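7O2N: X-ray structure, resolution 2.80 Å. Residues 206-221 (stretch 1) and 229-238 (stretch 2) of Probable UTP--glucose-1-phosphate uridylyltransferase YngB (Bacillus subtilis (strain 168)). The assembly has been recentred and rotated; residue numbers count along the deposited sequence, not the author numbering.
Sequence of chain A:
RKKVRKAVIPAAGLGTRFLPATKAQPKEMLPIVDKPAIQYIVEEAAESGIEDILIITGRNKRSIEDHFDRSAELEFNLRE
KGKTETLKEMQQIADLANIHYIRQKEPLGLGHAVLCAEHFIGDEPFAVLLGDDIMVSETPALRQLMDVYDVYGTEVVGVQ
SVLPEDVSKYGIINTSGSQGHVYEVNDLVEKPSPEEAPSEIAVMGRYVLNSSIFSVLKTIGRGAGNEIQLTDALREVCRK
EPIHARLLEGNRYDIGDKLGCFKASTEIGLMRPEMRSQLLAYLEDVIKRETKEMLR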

# COMPACT_ATOMS: atom_id res chain seq x y z
N ARG A 206 12.75 -19.81 -2.29
CA ARG A 206 14.04 -19.67 -1.63
C ARG A 206 14.99 -20.68 -2.26
O ARG A 206 14.58 -21.81 -2.52
CB ARG A 206 13.88 -19.81 -0.12
CG ARG A 206 13.07 -18.67 0.47
CD ARG A 206 12.99 -18.73 1.98
NE ARG A 206 12.09 -17.70 2.49
CZ ARG A 206 10.77 -17.63 2.26
NH1 ARG A 206 10.16 -18.52 1.48
NH2 ARG A 206 10.08 -16.64 2.79
N TYR A 207 16.20 -20.23 -2.62
CA TYR A 207 17.22 -21.09 -3.20
C TYR A 207 18.59 -20.65 -2.70
O TYR A 207 18.80 -19.47 -2.47
CB TYR A 207 17.23 -21.03 -4.72
CG TYR A 207 15.91 -21.21 -5.42
CD1 TYR A 207 14.89 -20.26 -5.35
CD2 TYR A 207 15.70 -22.30 -6.25
CE1 TYR A 207 13.69 -20.42 -6.04
CE2 TYR A 207 14.52 -22.47 -6.97
CZ TYR A 207 13.51 -21.53 -6.85
OH TYR A 207 12.35 -21.69 -7.56
N VAL A 208 19.48 -21.62 -2.49
CA VAL A 208 20.91 -21.37 -2.49
C VAL A 208 21.51 -22.11 -3.68
O VAL A 208 21.13 -23.25 -3.96
CB VAL A 208 21.53 -21.73 -1.14
CG1 VAL A 208 23.05 -21.68 -1.18
CG2 VAL A 208 21.04 -20.78 -0.07
N LEU A 209 22.37 -21.43 -4.44
CA LEU A 209 22.89 -21.95 -5.70
C LEU A 209 24.41 -21.83 -5.78
O LEU A 209 25.04 -21.08 -5.03
CB LEU A 209 22.23 -21.21 -6.86
CG LEU A 209 20.72 -21.39 -7.00
CD1 LEU A 209 20.25 -20.80 -8.32
CD2 LEU A 209 20.35 -22.87 -6.92
N ASN A 210 24.97 -22.60 -6.72
CA ASN A 210 26.40 -22.55 -6.98
C ASN A 210 26.64 -21.80 -8.28
O ASN A 210 25.78 -21.78 -9.16
CB ASN A 210 27.02 -23.95 -6.98
CG ASN A 210 27.31 -24.45 -5.58
OD1 ASN A 210 26.95 -25.57 -5.23
ND2 ASN A 210 27.94 -23.60 -4.78
N SER A 211 27.82 -21.17 -8.35
CA SER A 211 28.31 -20.52 -9.56
C SER A 211 28.07 -21.41 -10.77
O SER A 211 27.62 -20.93 -11.81
CB SER A 211 29.77 -20.24 -9.39
OG SER A 211 30.10 -20.14 -8.02
N SER A 212 28.36 -22.72 -10.61
CA SER A 212 28.11 -23.74 -11.62
C SER A 212 26.82 -23.46 -12.36
O SER A 212 26.77 -23.57 -13.58
CB SER A 212 28.07 -25.11 -11.01
OG SER A 212 28.46 -25.05 -9.64
N ILE A 213 25.78 -23.08 -11.61
CA ILE A 213 24.42 -22.96 -12.11
C ILE A 213 24.37 -22.00 -13.30
O ILE A 213 23.40 -22.01 -14.07
CB ILE A 213 23.44 -22.58 -10.98
CG1 ILE A 213 22.04 -23.14 -11.23
CG2 ILE A 213 23.41 -21.09 -10.72
CD1 ILE A 213 21.97 -24.65 -11.13
N PHE A 214 25.42 -21.20 -13.47
CA PHE A 214 25.44 -20.20 -14.53
C PHE A 214 25.58 -20.88 -15.89
O PHE A 214 24.75 -20.67 -16.77
CB PHE A 214 26.45 -19.09 -14.24
CG PHE A 214 25.94 -18.15 -13.19
CD1 PHE A 214 24.68 -17.57 -13.32
CD2 PHE A 214 26.70 -17.86 -12.06
CE1 PHE A 214 24.17 -16.72 -12.35
CE2 PHE A 214 26.19 -17.01 -11.09
CZ PHE A 214 24.93 -16.44 -11.23
N SER A 215 26.65 -21.68 -16.01
CA SER A 215 26.90 -22.53 -17.17
C SER A 215 25.61 -23.25 -17.54
O SER A 215 25.04 -23.05 -18.62
CB SER A 215 27.98 -23.53 -16.84
OG SER A 215 28.77 -23.05 -15.77
N VAL A 216 25.15 -24.05 -16.57
CA VAL A 216 23.91 -24.81 -16.64
C VAL A 216 22.81 -23.96 -17.28
O VAL A 216 22.18 -24.40 -18.25
CB VAL A 216 23.51 -25.31 -15.24
CG1 VAL A 216 22.32 -26.25 -15.31
CG2 VAL A 216 24.67 -25.98 -14.51
N LEU A 217 22.61 -22.74 -16.74
CA LEU A 217 21.48 -21.92 -17.15
C LEU A 217 21.67 -21.43 -18.58
O LEU A 217 20.69 -21.21 -19.29
CB LEU A 217 21.28 -20.75 -16.16
CG LEU A 217 20.19 -20.94 -15.10
CD1 LEU A 217 20.50 -20.13 -13.85
CD2 LEU A 217 18.82 -20.57 -15.64
N LYS A 218 22.94 -21.28 -19.00
CA LYS A 218 23.29 -20.77 -20.31
C LYS A 218 22.94 -21.80 -21.39
O LYS A 218 22.31 -21.42 -22.38
CB LYS A 218 24.74 -20.25 -20.35
N THR A 219 23.30 -23.08 -21.17
CA THR A 219 23.12 -24.13 -22.17
C THR A 219 21.64 -24.35 -22.50
O THR A 219 21.26 -24.36 -23.67
CB THR A 219 23.75 -25.47 -21.78
OG1 THR A 219 23.23 -25.83 -20.50
CG2 THR A 219 25.26 -25.46 -21.83
N ILE A 220 20.83 -24.51 -21.44
CA ILE A 220 19.38 -24.70 -21.51
C ILE A 220 18.75 -23.73 -22.51
O ILE A 220 17.70 -24.02 -23.09
CB ILE A 220 18.75 -24.49 -20.11
CG1 ILE A 220 19.54 -25.13 -18.95
CG2 ILE A 220 17.27 -24.85 -20.09
CD1 ILE A 220 19.60 -26.64 -19.01
N GLY A 221 19.37 -22.54 -22.64
CA GLY A 221 18.84 -21.45 -23.44
C GLY A 221 19.91 -20.84 -24.33
O GLY A 221 19.79 -21.04 -25.55
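Stretch 2, residues 229-238: QLTDALREVC

A helix can pack on a strand and a second helix at once, with some side chains touching both, and YngB offers a compact example. From Leu230 onward stretch 2 is helical, with phi/psi values near -75/-25 and several weak backbone hydrogen bonds. Its axis runs at 56° to strand 206-210, 11.8 Å away at closest approach, and crosses helix 213-219 at 111° and 9.2 Å. The tighter helix pair meets at Ala233, where Leu217 CA and Ala233 CA are 5.6 Å apart; Ala233 points its methyl toward stretch 1, Leu217 CG lies 3.8 Å from Ala233 CB, and Val216 CG1 reaches Ala233 O at 3.5 Å.

Rotamers then direct the longer side chains. Leu230, chi1 t and chi2 p, points toward stretch 1 and lays CD2 over one face of the Tyr207 ring, 4.0 Å from its centroid in a CH-pi contact, while its CD1 lies 4.2 Å from Leu209 CD1. Leu234 leaves its backbone sideways, but its m, t conformation brings CD1 to the ring edge, 3.7 Å from Tyr207 CE2, and CD2 to 4.1 Å from Leu209 CD2. Val237, chi1 t, sets CG2 3.6 Å from Ile213 CD1 and 4.1 Å from Val216 CG1. The CA-to-CB bond of Gln229 points away from stretch 1, and its NE2 donates to Thr231 OG1 at 3.1 Å.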

# COMPACT_ATOMS: atom_id res chain seq x y z
N GLN A 229 13.29 -21.03 -17.80
CA GLN A 229 12.75 -21.45 -16.52
C GLN A 229 13.89 -21.89 -15.59
O GLN A 229 14.80 -22.59 -16.01
CB GLN A 229 11.73 -22.56 -16.77
CG GLN A 229 10.97 -23.01 -15.54
CD GLN A 229 10.15 -21.86 -15.03
OE1 GLN A 229 9.53 -21.14 -15.82
NE2 GLN A 229 10.17 -21.65 -13.72
N LEU A 230 13.84 -21.49 -14.30
CA LEU A 230 14.95 -21.74 -13.39
C LEU A 230 14.92 -23.19 -12.91
O LEU A 230 15.91 -23.74 -12.44
CB LEU A 230 14.90 -20.75 -12.21
CG LEU A 230 15.70 -21.11 -10.95
CD1 LEU A 230 17.18 -21.28 -11.21
CD2 LEU A 230 15.50 -20.06 -9.86
N THR A 231 13.74 -23.80 -13.03
CA THR A 231 13.53 -25.14 -12.52
C THR A 231 14.28 -26.13 -13.40
O THR A 231 14.94 -27.04 -12.90
CB THR A 231 12.03 -25.43 -12.41
OG1 THR A 231 11.37 -24.17 -12.35
CG2 THR A 231 11.68 -26.22 -11.18
N ASP A 232 14.21 -25.91 -14.72
CA ASP A 232 14.84 -26.78 -15.70
C ASP A 232 16.34 -26.88 -15.47
O ASP A 232 16.96 -27.89 -15.81
CB ASP A 232 14.44 -26.36 -17.12
CG ASP A 232 12.93 -26.28 -17.31
OD1 ASP A 232 12.17 -26.57 -16.35
OD2 ASP A 232 12.52 -25.91 -18.42
N ALA A 233 16.92 -25.85 -14.86
CA ALA A 233 18.34 -25.82 -14.58
C ALA A 233 18.63 -26.59 -13.30
O ALA A 233 19.74 -27.03 -13.05
CB ALA A 233 18.84 -24.41 -14.50
N LEU A 234 17.60 -26.72 -12.47
CA LEU A 234 17.73 -27.59 -11.33
C LEU A 234 17.57 -29.04 -11.80
O LEU A 234 18.17 -29.95 -11.25
CB LEU A 234 16.73 -27.17 -10.24
CG LEU A 234 17.02 -25.81 -9.60
CD1 LEU A 234 15.93 -25.42 -8.63
CD2 LEU A 234 18.36 -25.81 -8.88
N ARG A 235 16.80 -29.22 -12.88
CA ARG A 235 16.56 -30.53 -13.47
C ARG A 235 17.85 -31.10 -14.04
O ARG A 235 18.20 -32.25 -13.75
CB ARG A 235 15.49 -30.46 -14.56
CG ARG A 235 14.06 -30.40 -14.03
CD ARG A 235 13.00 -30.39 -15.11
NE ARG A 235 12.98 -31.62 -15.88
CZ ARG A 235 12.25 -32.69 -15.60
NH1 ARG A 235 11.44 -32.68 -14.56
NH2 ARG A 235 12.31 -33.75 -16.37
N GLU A 236 18.54 -30.29 -14.86
CA GLU A 236 19.75 -30.72 -15.55
C GLU A 236 20.91 -30.86 -14.56
O GLU A 236 21.91 -31.48 -14.90
CB GLU A 236 20.06 -29.82 -16.75
N VAL A 237 20.76 -30.30 -13.35
CA VAL A 237 21.71 -30.53 -12.27
C VAL A 237 21.37 -31.86 -11.61
O VAL A 237 22.22 -32.50 -11.00
CB VAL A 237 21.77 -29.38 -11.23
CG1 VAL A 237 22.36 -29.82 -9.89
CG2 VAL A 237 22.52 -28.17 -11.74
N CYS A 238 20.10 -32.27 -11.74
CA CYS A 238 19.63 -33.48 -11.09
C CYS A 238 20.02 -34.72 -11.89
O CYS A 238 20.20 -35.78 -11.31
CB CYS A 238 18.13 -33.42 -10.83
SG CYS A 238 17.72 -32.62 -9.26